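Local coordinates for arginyl-trna synthetase (Thermus thermophilus, PDB 1IQ0), which probably attaches L-arginine to its cognate tRNA at the expense of ATP, as a monomeric class I aminoacyl-tRNA synthetase, at residues E502-F512 against L565-T576; L128-A139 against V516-P525. All blocks are in the same frame, centred on the assembly; numbering follows the deposited sequence.

Both contacts are buried, but they stand differently in the fold. Contact 1 (502-512 with 565-576) lies within the helical anticodon-binding domain and pairs two helices running roughly the same way; contact 2 (128-139 with 516-525), much nearer the middle of the chain, joins the catalytic domain to that helical domain through steeply crossed helices. Helices 500-509 and 512-522 follow each other in the chain, and the two contacts meet where Phe512 packs on Tyr138. Contact 1 mixes leucine packing with a salt bridge and a water bridge, whereas contact 2 has no hydrogen bond between its segments and relies on the fit of apolar surfaces.

Contact 1: residues E502-F512 against L565-T576; sequences ERALALDLLDF and LRLSLVQSLQRT
Glu502 opens the contact with a salt bridge to Arg566: NE donates to OE1 at 2.8 Å with an N-H...O angle of 163°. The carboxylate lies at the guanidinium edge, yet its oxygen is approached from above the carboxylate plane, and the two planes are 51° apart. Tyr542 also bonds OE1 and Thr499 bonds OE2, while Arg566 NH1 reaches the carbonyl of Pro554, tying both groups to their surroundings. A leucine at Arg566 would probably leave the buried Glu502 carboxylate without its positive partner here and the Pro554 carbonyl without this donor. Next to the salt bridge, Leu569 is a knob set among Glu502, Leu505, Ala506 and Leu509; its CD2 lies 3.7 Å from Leu505 CD2, and its CD1 faces Ala506 and Leu509. With CG anti to the carbonyl carbon (chi1 -80°), Leu509 returns the packing, its branches entering a hollow formed by Leu569, Ser572, Leu573 and Thr576. Leu509 CD1 stands 3.6 Å from Ser572 OG, a hydroxyl bonded elsewhere to the Ala91 carbonyl. A water donates to both Leu509 O and Thr576 OG1. Phe512 closes the contact: Thr576 CG2 sits over one ring face, 3.9 Å from the centroid, in a CH-pi contact. Thr576 OG1 donates to Ser572 O at 2.8 Å, from the opposite face to its own backbone N-H; this bond helps hold the rotation that turns the methyl over the ring. Reciprocal knobs-into-holes packing thus joins two like-directed helices of the anticodon-binding domain, with the polar groups at either end of its leucine layer paired rather than buried alone.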
loop_
_atom_site.group_PDB
_atom_site.type_symbol
_atom_site.label_atom_id
_atom_site.label_comp_id
_atom_site.label_asym_id
_atom_site.label_seq_id
_atom_site.Cartn_x
_atom_site.Cartn_y
_atom_site.Cartn_z
ATOM N N GLU A 502 -17.372 -27.833 -2.281
ATOM C CA GLU A 502 -16.193 -27.595 -3.105
ATOM C C GLU A 502 -16.469 -26.429 -4.057
ATOM O O GLU A 502 -15.627 -25.552 -4.236
ATOM C CB GLU A 502 -15.836 -28.834 -3.938
ATOM C CG GLU A 502 -15.078 -29.918 -3.190
ATOM C CD GLU A 502 -15.889 -30.523 -2.068
ATOM O OE1 GLU A 502 -15.438 -30.428 -0.908
ATOM O OE2 GLU A 502 -16.978 -31.089 -2.347
ATOM N N ARG A 503 -17.656 -26.430 -4.654
ATOM C CA ARG A 503 -18.036 -25.390 -5.603
ATOM C C ARG A 503 -18.036 -24.004 -4.975
ATOM O O ARG A 503 -17.436 -23.075 -5.509
ATOM C CB ARG A 503 -19.419 -25.691 -6.189
ATOM C CG ARG A 503 -19.860 -24.693 -7.255
ATOM C CD ARG A 503 -21.284 -24.947 -7.728
ATOM N NE ARG A 503 -21.810 -23.809 -8.481
ATOM C CZ ARG A 503 -21.432 -23.481 -9.710
ATOM N NH1 ARG A 503 -20.523 -24.212 -10.340
ATOM N NH2 ARG A 503 -21.952 -22.420 -10.308
ATOM N N ALA A 504 -18.713 -23.868 -3.839
ATOM C CA ALA A 504 -18.793 -22.591 -3.139
ATOM C C ALA A 504 -17.406 -22.057 -2.777
ATOM O O ALA A 504 -17.133 -20.874 -2.946
ATOM C CB ALA A 504 -19.649 -22.738 -1.873
ATOM N N LEU A 505 -16.534 -22.923 -2.273
ATOM C CA LEU A 505 -15.188 -22.497 -1.904
ATOM C C LEU A 505 -14.362 -22.126 -3.136
ATOM O O LEU A 505 -13.659 -21.122 -3.141
ATOM C CB LEU A 505 -14.468 -23.597 -1.124
ATOM C CG LEU A 505 -13.012 -23.296 -0.745
ATOM C CD1 LEU A 505 -12.935 -21.990 0.056
ATOM C CD2 LEU A 505 -12.456 -24.446 0.072
ATOM N N ALA A 506 -14.443 -22.950 -4.175
ATOM C CA ALA A 506 -13.708 -22.688 -5.404
ATOM C C ALA A 506 -14.092 -21.313 -5.961
ATOM O O ALA A 506 -13.236 -20.559 -6.425
ATOM C CB ALA A 506 -14.012 -23.776 -6.423
ATOM N N LEU A 507 -15.384 -20.989 -5.899
ATOM C CA LEU A 507 -15.880 -19.711 -6.395
ATOM C C LEU A 507 -15.258 -18.529 -5.645
ATOM O O LEU A 507 -14.916 -17.512 -6.259
ATOM C CB LEU A 507 -17.401 -19.671 -6.293
ATOM C CG LEU A 507 -18.173 -18.527 -6.954
ATOM C CD1 LEU A 507 -17.744 -18.336 -8.410
ATOM C CD2 LEU A 507 -19.666 -18.860 -6.869
ATOM N N ASP A 508 -15.101 -18.644 -4.327
ATOM C CA ASP A 508 -14.479 -17.547 -3.585
ATOM C C ASP A 508 -13.031 -17.395 -4.033
ATOM O O ASP A 508 -12.491 -16.290 -4.051
ATOM C CB ASP A 508 -14.544 -17.791 -2.083
ATOM C CG ASP A 508 -15.945 -17.635 -1.545
ATOM O OD1 ASP A 508 -16.690 -16.799 -2.099
ATOM O OD2 ASP A 508 -16.296 -18.336 -0.576
ATOM N N LEU A 509 -12.412 -18.509 -4.412
ATOM C CA LEU A 509 -11.037 -18.482 -4.885
ATOM C C LEU A 509 -10.913 -17.753 -6.231
ATOM O O LEU A 509 -9.861 -17.191 -6.541
ATOM C CB LEU A 509 -10.502 -19.907 -5.014
ATOM C CG LEU A 509 -10.053 -20.546 -3.697
ATOM C CD1 LEU A 509 -9.844 -22.045 -3.882
ATOM C CD2 LEU A 509 -8.767 -19.873 -3.231
ATOM N N LEU A 510 -11.984 -17.758 -7.018
ATOM C CA LEU A 510 -11.968 -17.105 -8.323
ATOM C C LEU A 510 -11.991 -15.581 -8.218
ATOM O O LEU A 510 -11.795 -14.896 -9.218
ATOM C CB LEU A 510 -13.153 -17.558 -9.187
ATOM C CG LEU A 510 -13.289 -19.033 -9.593
ATOM C CD1 LEU A 510 -14.249 -19.126 -10.767
ATOM C CD2 LEU A 510 -11.957 -19.610 -9.994
ATOM N N ASP A 511 -12.220 -15.062 -7.016
ATOM C CA ASP A 511 -12.270 -13.619 -6.805
ATOM C C ASP A 511 -10.947 -13.007 -6.368
ATOM O O ASP A 511 -10.839 -11.790 -6.240
ATOM C CB ASP A 511 -13.337 -13.268 -5.768
ATOM C CG ASP A 511 -14.724 -13.626 -6.226
ATOM O OD1 ASP A 511 -14.994 -13.509 -7.437
ATOM O OD2 ASP A 511 -15.553 -14.008 -5.379
ATOM N N PHE A 512 -9.943 -13.844 -6.143
ATOM C CA PHE A 512 -8.640 -13.369 -5.696
ATOM C C PHE A 512 -7.937 -12.378 -6.629
ATOM O O PHE A 512 -7.484 -11.317 -6.196
ATOM C CB PHE A 512 -7.711 -14.552 -5.457
ATOM C CG PHE A 512 -6.293 -14.152 -5.165
ATOM C CD1 PHE A 512 -5.984 -13.436 -4.013
ATOM C CD2 PHE A 512 -5.269 -14.475 -6.052
ATOM C CE1 PHE A 512 -4.676 -13.050 -3.746
ATOM C CE2 PHE A 512 -3.956 -14.090 -5.795
ATOM C CZ PHE A 512 -3.659 -13.377 -4.640
ATOM N N LEU A 565 -9.365 -34.258 -5.068
ATOM C CA LEU A 565 -10.029 -32.993 -5.371
ATOM C C LEU A 565 -9.920 -32.023 -4.196
ATOM O O LEU A 565 -9.570 -30.854 -4.380
ATOM C CB LEU A 565 -11.508 -33.222 -5.693
ATOM C CG LEU A 565 -12.394 -31.971 -5.712
ATOM C CD1 LEU A 565 -11.917 -30.992 -6.783
ATOM C CD2 LEU A 565 -13.828 -32.375 -5.970
ATOM N N ARG A 566 -10.223 -32.505 -2.990
ATOM C CA ARG A 566 -10.161 -31.652 -1.812
ATOM C C ARG A 566 -8.747 -31.213 -1.475
ATOM O O ARG A 566 -8.540 -30.090 -1.009
ATOM C CB ARG A 566 -10.828 -32.334 -0.613
ATOM C CG ARG A 566 -12.347 -32.294 -0.743
ATOM C CD ARG A 566 -13.095 -32.951 0.395
ATOM N NE ARG A 566 -14.532 -32.794 0.172
ATOM C CZ ARG A 566 -15.464 -33.607 0.654
ATOM N NH1 ARG A 566 -15.124 -34.655 1.403
ATOM N NH2 ARG A 566 -16.735 -33.375 0.370
ATOM N N LEU A 567 -7.768 -32.078 -1.723
ATOM C CA LEU A 567 -6.380 -31.723 -1.452
ATOM C C LEU A 567 -5.931 -30.596 -2.394
ATOM O O LEU A 567 -5.247 -29.666 -1.968
ATOM C CB LEU A 567 -5.468 -32.946 -1.602
ATOM C CG LEU A 567 -5.485 -33.945 -0.437
ATOM C CD1 LEU A 567 -4.720 -35.201 -0.813
ATOM C CD2 LEU A 567 -4.869 -33.299 0.799
ATOM N N SER A 568 -6.319 -30.673 -3.667
ATOM C CA SER A 568 -5.946 -29.635 -4.633
ATOM C C SER A 568 -6.648 -28.319 -4.301
ATOM O O SER A 568 -6.080 -27.241 -4.470
ATOM C CB SER A 568 -6.301 -30.063 -6.059
ATOM O OG SER A 568 -5.483 -31.138 -6.483
ATOM N N LEU A 569 -7.883 -28.410 -3.819
ATOM C CA LEU A 569 -8.628 -27.215 -3.449
ATOM C C LEU A 569 -7.994 -26.601 -2.202
ATOM O O LEU A 569 -7.876 -25.379 -2.088
ATOM C CB LEU A 569 -10.085 -27.570 -3.171
ATOM C CG LEU A 569 -11.049 -26.420 -2.893
ATOM C CD1 LEU A 569 -11.030 -25.436 -4.063
ATOM C CD2 LEU A 569 -12.454 -26.983 -2.684
ATOM N N VAL A 570 -7.590 -27.460 -1.267
ATOM C CA VAL A 570 -6.951 -27.009 -0.039
ATOM C C VAL A 570 -5.615 -26.349 -0.387
ATOM O O VAL A 570 -5.245 -25.329 0.188
ATOM C CB VAL A 570 -6.711 -28.198 0.932
ATOM C CG1 VAL A 570 -5.747 -27.790 2.042
ATOM C CG2 VAL A 570 -8.051 -28.647 1.542
ATOM N N GLN A 571 -4.908 -26.931 -1.350
ATOM C CA GLN A 571 -3.627 -26.404 -1.781
ATOM C C GLN A 571 -3.812 -25.036 -2.434
ATOM O O GLN A 571 -3.056 -24.101 -2.165
ATOM C CB GLN A 571 -2.956 -27.360 -2.772
ATOM C CG GLN A 571 -1.617 -26.841 -3.283
ATOM C CD GLN A 571 -0.917 -27.823 -4.194
ATOM O OE1 GLN A 571 -1.448 -28.203 -5.238
ATOM N NE2 GLN A 571 0.279 -28.244 -3.804
ATOM N N SER A 572 -4.814 -24.925 -3.297
ATOM C CA SER A 572 -5.081 -23.652 -3.957
ATOM C C SER A 572 -5.410 -22.577 -2.911
ATOM O O SER A 572 -4.991 -21.423 -3.036
ATOM C CB SER A 572 -6.240 -23.799 -4.947
ATOM O OG SER A 572 -6.654 -22.538 -5.441
ATOM N N LEU A 573 -6.162 -22.955 -1.882
ATOM C CA LEU A 573 -6.509 -22.006 -0.829
ATOM C C LEU A 573 -5.289 -21.572 -0.013
ATOM O O LEU A 573 -5.147 -20.393 0.303
ATOM C CB LEU A 573 -7.548 -22.588 0.136
ATOM C CG LEU A 573 -7.658 -21.580 1.290
ATOM C CD1 LEU A 573 -8.929 -20.778 1.165
ATOM C CD2 LEU A 573 -7.542 -22.283 2.614
ATOM N N GLN A 574 -4.426 -22.522 0.348
ATOM C CA GLN A 574 -3.240 -22.193 1.131
ATOM C C GLN A 574 -2.302 -21.301 0.318
ATOM O O GLN A 574 -1.722 -20.359 0.847
ATOM C CB GLN A 574 -2.505 -23.462 1.571
ATOM C CG GLN A 574 -1.663 -24.103 0.496
ATOM C CD GLN A 574 -0.181 -23.851 0.677
ATOM O OE1 GLN A 574 0.230 -22.859 1.279
ATOM N NE2 GLN A 574 0.633 -24.745 0.132
ATOM N N ARG A 575 -2.149 -21.609 -0.965
ATOM C CA ARG A 575 -1.297 -20.810 -1.831
ATOM C C ARG A 575 -1.869 -19.398 -1.997
ATOM O O ARG A 575 -1.129 -18.421 -1.995
ATOM C CB ARG A 575 -1.159 -21.471 -3.203
ATOM C CG ARG A 575 -0.224 -22.667 -3.233
ATOM C CD ARG A 575 -0.241 -23.303 -4.611
ATOM N NE ARG A 575 0.728 -24.387 -4.740
ATOM C CZ ARG A 575 0.886 -25.111 -5.844
ATOM N NH1 ARG A 575 0.136 -24.866 -6.913
ATOM N NH2 ARG A 575 1.800 -26.072 -5.885
ATOM N N THR A 576 -3.187 -19.296 -2.124
ATOM C CA THR A 576 -3.826 -17.992 -2.289
ATOM C C THR A 576 -3.687 -17.139 -1.027
ATOM O O THR A 576 -3.449 -15.932 -1.110
ATOM C CB THR A 576 -5.318 -18.152 -2.650
ATOM O OG1 THR A 576 -5.422 -18.839 -3.903
ATOM C CG2 THR A 576 -5.998 -16.793 -2.766
HETATM O O HOH W 1 -7.057 -18.385 -6.299
#

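Contact 2: residues L128-A139 against V516-P525; sequences LGDAIARILAYA and VLEAAEERTP
Pro525 is the bump that fills the hollow formed by Leu128, Ala131, Ile132 and Ile135. Leu128 crosses the proline ring at about a right angle, bringing CD2 to 3.7 Å from Pro525 CD, while Pro525 CB faces Ala131 and CG lies against Ile132. In return Ile135 enters the pocket among Val516, Ala519, Ala520 and Pro525. Two branches divide the work: Ile135 CG2, anti to the backbone N, meets Ala520 CB at 3.8 Å, whereas CD1 reaches Pro525 CB. Ile132 extends CD1 to the turn after helix 512-522, 3.6 Å from Arg523 CA. Arg523, with its positive phi, breaks the helical course there, so that the chain turns and presents Pro525 to helix 120-138.

Small side chains let the helices come close at the other end. Ala139 CB and Ala520 CB touch at 3.7 Å, flanked by Leu517 CD2 against Ala139 and Leu136 CD2 against Ala520. Val516 CG1 meets the Tyr138 ring obliquely, 3.7 Å from Tyr138 CD2. The helical segments cross at -117°, their axes approaching to 8.8 Å.

Helix 120-138, whose first turn overlaps the predicted HIGH region, belongs to the catalytic domain. Leu136 also touches strand 141-149 and Leu128 strand 380-390, while Tyr138 and Ile135 pack on helix 562-583, so helix 120-138 is held between strands of the catalytic sheet and two helices, 512-522 and 562-583, of the anticodon-binding domain.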
loop_
_atom_site.group_PDB
_atom_site.type_symbol
_atom_site.label_atom_id
_atom_site.label_comp_id
_atom_site.label_asym_id
_atom_site.label_seq_id
_atom_site.Cartn_x
_atom_site.Cartn_y
_atom_site.Cartn_z
ATOM N N LEU A 128 0.816 0.898 4.626
ATOM C CA LEU A 128 0.037 1.225 3.433
ATOM C C LEU A 128 0.921 1.341 2.190
ATOM O O LEU A 128 0.596 0.801 1.128
ATOM C CB LEU A 128 -0.689 2.558 3.630
ATOM C CG LEU A 128 -2.192 2.647 3.369
ATOM C CD1 LEU A 128 -2.602 4.110 3.478
ATOM C CD2 LEU A 128 -2.556 2.082 1.995
ATOM N N GLY A 129 2.030 2.064 2.331
ATOM C CA GLY A 129 2.940 2.258 1.218
ATOM C C GLY A 129 3.593 0.981 0.727
ATOM O O GLY A 129 3.633 0.718 -0.478
ATOM N N ASP A 130 4.111 0.188 1.657
ATOM C CA ASP A 130 4.761 -1.066 1.305
ATOM C C ASP A 130 3.758 -2.015 0.642
ATOM O O ASP A 130 4.066 -2.659 -0.360
ATOM C CB ASP A 130 5.349 -1.731 2.555
ATOM C CG ASP A 130 6.005 -3.053 2.245
ATOM O OD1 ASP A 130 7.034 -3.050 1.530
ATOM O OD2 ASP A 130 5.493 -4.097 2.694
ATOM N N ALA A 131 2.556 -2.085 1.203
ATOM C CA ALA A 131 1.519 -2.958 0.666
ATOM C C ALA A 131 1.128 -2.579 -0.763
ATOM O O ALA A 131 1.074 -3.440 -1.640
ATOM C CB ALA A 131 0.285 -2.937 1.580
ATOM N N ILE A 132 0.860 -1.302 -1.014
ATOM C CA ILE A 132 0.477 -0.914 -2.364
ATOM C C ILE A 132 1.640 -1.124 -3.328
ATOM O O ILE A 132 1.422 -1.430 -4.493
ATOM C CB ILE A 132 -0.038 0.557 -2.439
ATOM C CG1 ILE A 132 -0.739 0.787 -3.779
ATOM C CG2 ILE A 132 1.114 1.544 -2.307
ATOM C CD1 ILE A 132 -1.858 -0.194 -4.069
ATOM N N ALA A 133 2.873 -0.977 -2.844
ATOM C CA ALA A 133 4.044 -1.194 -3.690
ATOM C C ALA A 133 4.110 -2.666 -4.100
ATOM O O ALA A 133 4.350 -2.980 -5.266
ATOM C CB ALA A 133 5.336 -0.811 -2.947
ATOM N N ARG A 134 3.913 -3.560 -3.131
ATOM C CA ARG A 134 3.942 -5.001 -3.383
ATOM C C ARG A 134 2.806 -5.422 -4.324
ATOM O O ARG A 134 3.011 -6.192 -5.263
ATOM C CB ARG A 134 3.798 -5.780 -2.071
ATOM C CG ARG A 134 4.986 -5.685 -1.122
ATOM C CD ARG A 134 4.652 -6.357 0.191
ATOM N NE ARG A 134 5.771 -6.350 1.128
ATOM C CZ ARG A 134 6.755 -7.242 1.138
ATOM N NH1 ARG A 134 6.769 -8.231 0.258
ATOM N NH2 ARG A 134 7.721 -7.148 2.042
ATOM N N ILE A 135 1.610 -4.913 -4.054
ATOM C CA ILE A 135 0.435 -5.226 -4.854
ATOM C C ILE A 135 0.616 -4.790 -6.306
ATOM O O ILE A 135 0.334 -5.562 -7.225
ATOM C CB ILE A 135 -0.820 -4.562 -4.232
ATOM C CG1 ILE A 135 -1.151 -5.260 -2.904
ATOM C CG2 ILE A 135 -1.992 -4.602 -5.208
ATOM C CD1 ILE A 135 -2.280 -4.599 -2.111
ATOM N N LEU A 136 1.098 -3.565 -6.516
ATOM C CA LEU A 136 1.326 -3.061 -7.876
ATOM C C LEU A 136 2.333 -3.904 -8.650
ATOM O O LEU A 136 2.140 -4.170 -9.829
ATOM C CB LEU A 136 1.809 -1.610 -7.839
ATOM C CG LEU A 136 0.699 -0.602 -7.555
ATOM C CD1 LEU A 136 1.301 0.717 -7.102
ATOM C CD2 LEU A 136 -0.166 -0.428 -8.820
ATOM N N ALA A 137 3.414 -4.301 -7.984
ATOM C CA ALA A 137 4.441 -5.122 -8.611
ATOM C C ALA A 137 3.831 -6.452 -9.052
ATOM O O ALA A 137 4.056 -6.903 -10.174
ATOM C CB ALA A 137 5.600 -5.378 -7.621
ATOM N N TYR A 138 3.062 -7.072 -8.158
ATOM C CA TYR A 138 2.411 -8.347 -8.447
ATOM C C TYR A 138 1.469 -8.192 -9.640
ATOM O O TYR A 138 1.371 -9.074 -10.494
ATOM C CB TYR A 138 1.605 -8.817 -7.231
ATOM C CG TYR A 138 0.991 -10.198 -7.382
ATOM C CD1 TYR A 138 1.711 -11.346 -7.047
ATOM C CD2 TYR A 138 -0.309 -10.356 -7.866
ATOM C CE1 TYR A 138 1.153 -12.610 -7.188
ATOM C CE2 TYR A 138 -0.877 -11.618 -8.011
ATOM C CZ TYR A 138 -0.143 -12.740 -7.670
ATOM O OH TYR A 138 -0.706 -13.990 -7.800
ATOM N N ALA A 139 0.778 -7.060 -9.685
ATOM C CA ALA A 139 -0.169 -6.769 -10.750
ATOM C C ALA A 139 0.492 -6.469 -12.097
ATOM O O ALA A 139 -0.193 -6.167 -13.073
ATOM C CB ALA A 139 -1.052 -5.617 -10.339
ATOM N N VAL A 516 -6.930 -8.326 -6.150
ATOM C CA VAL A 516 -5.580 -7.809 -6.322
ATOM C C VAL A 516 -5.507 -6.670 -7.349
ATOM O O VAL A 516 -4.883 -5.634 -7.098
ATOM C CB VAL A 516 -4.607 -8.913 -6.753
ATOM C CG1 VAL A 516 -3.243 -8.307 -7.054
ATOM C CG2 VAL A 516 -4.485 -9.951 -5.651
ATOM N N LEU A 517 -6.151 -6.862 -8.498
ATOM C CA LEU A 517 -6.136 -5.851 -9.548
ATOM C C LEU A 517 -6.917 -4.598 -9.182
ATOM O O LEU A 517 -6.508 -3.492 -9.523
ATOM C CB LEU A 517 -6.662 -6.441 -10.860
ATOM C CG LEU A 517 -5.760 -7.540 -11.436
ATOM C CD1 LEU A 517 -6.351 -8.074 -12.739
ATOM C CD2 LEU A 517 -4.364 -6.972 -11.676
ATOM N N GLU A 518 -8.042 -4.758 -8.496
ATOM C CA GLU A 518 -8.810 -3.589 -8.102
ATOM C C GLU A 518 -7.990 -2.797 -7.097
ATOM O O GLU A 518 -7.916 -1.574 -7.176
ATOM C CB GLU A 518 -10.148 -3.978 -7.468
ATOM C CG GLU A 518 -10.840 -2.791 -6.804
ATOM C CD GLU A 518 -12.203 -3.120 -6.240
ATOM O OE1 GLU A 518 -12.676 -2.355 -5.374
ATOM O OE2 GLU A 518 -12.809 -4.126 -6.667
ATOM N N ALA A 519 -7.368 -3.501 -6.157
ATOM C CA ALA A 519 -6.550 -2.848 -5.142
ATOM C C ALA A 519 -5.407 -2.087 -5.801
ATOM O O ALA A 519 -5.060 -0.985 -5.382
ATOM C CB ALA A 519 -5.998 -3.878 -4.172
ATOM N N ALA A 520 -4.821 -2.685 -6.832
ATOM C CA ALA A 520 -3.717 -2.060 -7.549
ATOM C C ALA A 520 -4.187 -0.836 -8.345
ATOM O O ALA A 520 -3.584 0.239 -8.260
ATOM C CB ALA A 520 -3.056 -3.080 -8.489
ATOM N N GLU A 521 -5.269 -1.002 -9.103
ATOM C CA GLU A 521 -5.816 0.074 -9.933
ATOM C C GLU A 521 -6.377 1.239 -9.128
ATOM O O GLU A 521 -6.254 2.392 -9.536
ATOM C CB GLU A 521 -6.914 -0.474 -10.856
ATOM C CG GLU A 521 -6.458 -1.627 -11.745
ATOM C CD GLU A 521 -7.610 -2.318 -12.477
ATOM O OE1 GLU A 521 -8.763 -2.268 -11.996
ATOM O OE2 GLU A 521 -7.351 -2.930 -13.533
ATOM N N GLU A 522 -6.997 0.940 -7.990
ATOM C CA GLU A 522 -7.585 1.976 -7.143
ATOM C C GLU A 522 -6.650 2.416 -6.021
ATOM O O GLU A 522 -6.950 3.360 -5.292
ATOM C CB GLU A 522 -8.900 1.474 -6.537
ATOM C CG GLU A 522 -9.894 0.986 -7.574
ATOM C CD GLU A 522 -10.228 2.060 -8.589
ATOM O OE1 GLU A 522 -10.562 1.713 -9.741
ATOM O OE2 GLU A 522 -10.161 3.254 -8.233
ATOM N N ARG A 523 -5.520 1.726 -5.885
ATOM C CA ARG A 523 -4.548 2.047 -4.850
ATOM C C ARG A 523 -5.219 1.936 -3.487
ATOM O O ARG A 523 -5.139 2.838 -2.645
ATOM C CB ARG A 523 -3.982 3.457 -5.089
ATOM C CG ARG A 523 -3.005 3.505 -6.270
ATOM C CD ARG A 523 -2.511 4.905 -6.620
ATOM N NE ARG A 523 -3.495 5.626 -7.417
ATOM C CZ ARG A 523 -4.442 6.396 -6.904
ATOM N NH1 ARG A 523 -4.521 6.561 -5.584
ATOM N NH2 ARG A 523 -5.330 6.971 -7.703
ATOM N N THR A 524 -5.890 0.807 -3.282
ATOM C CA THR A 524 -6.593 0.544 -2.038
ATOM C C THR A 524 -6.313 -0.864 -1.531
ATOM O O THR A 524 -7.044 -1.808 -1.837
ATOM C CB THR A 524 -8.116 0.713 -2.213
ATOM O OG1 THR A 524 -8.556 -0.060 -3.335
ATOM C CG2 THR A 524 -8.477 2.188 -2.425
ATOM N N PRO A 525 -5.232 -1.026 -0.760
ATOM C CA PRO A 525 -4.878 -2.339 -0.220
ATOM C C PRO A 525 -5.977 -2.961 0.632
ATOM O O PRO A 525 -6.076 -4.196 0.715
ATOM C CB PRO A 525 -3.621 -2.045 0.589
ATOM C CG PRO A 525 -2.964 -0.958 -0.235
ATOM C CD PRO A 525 -4.147 -0.055 -0.534
#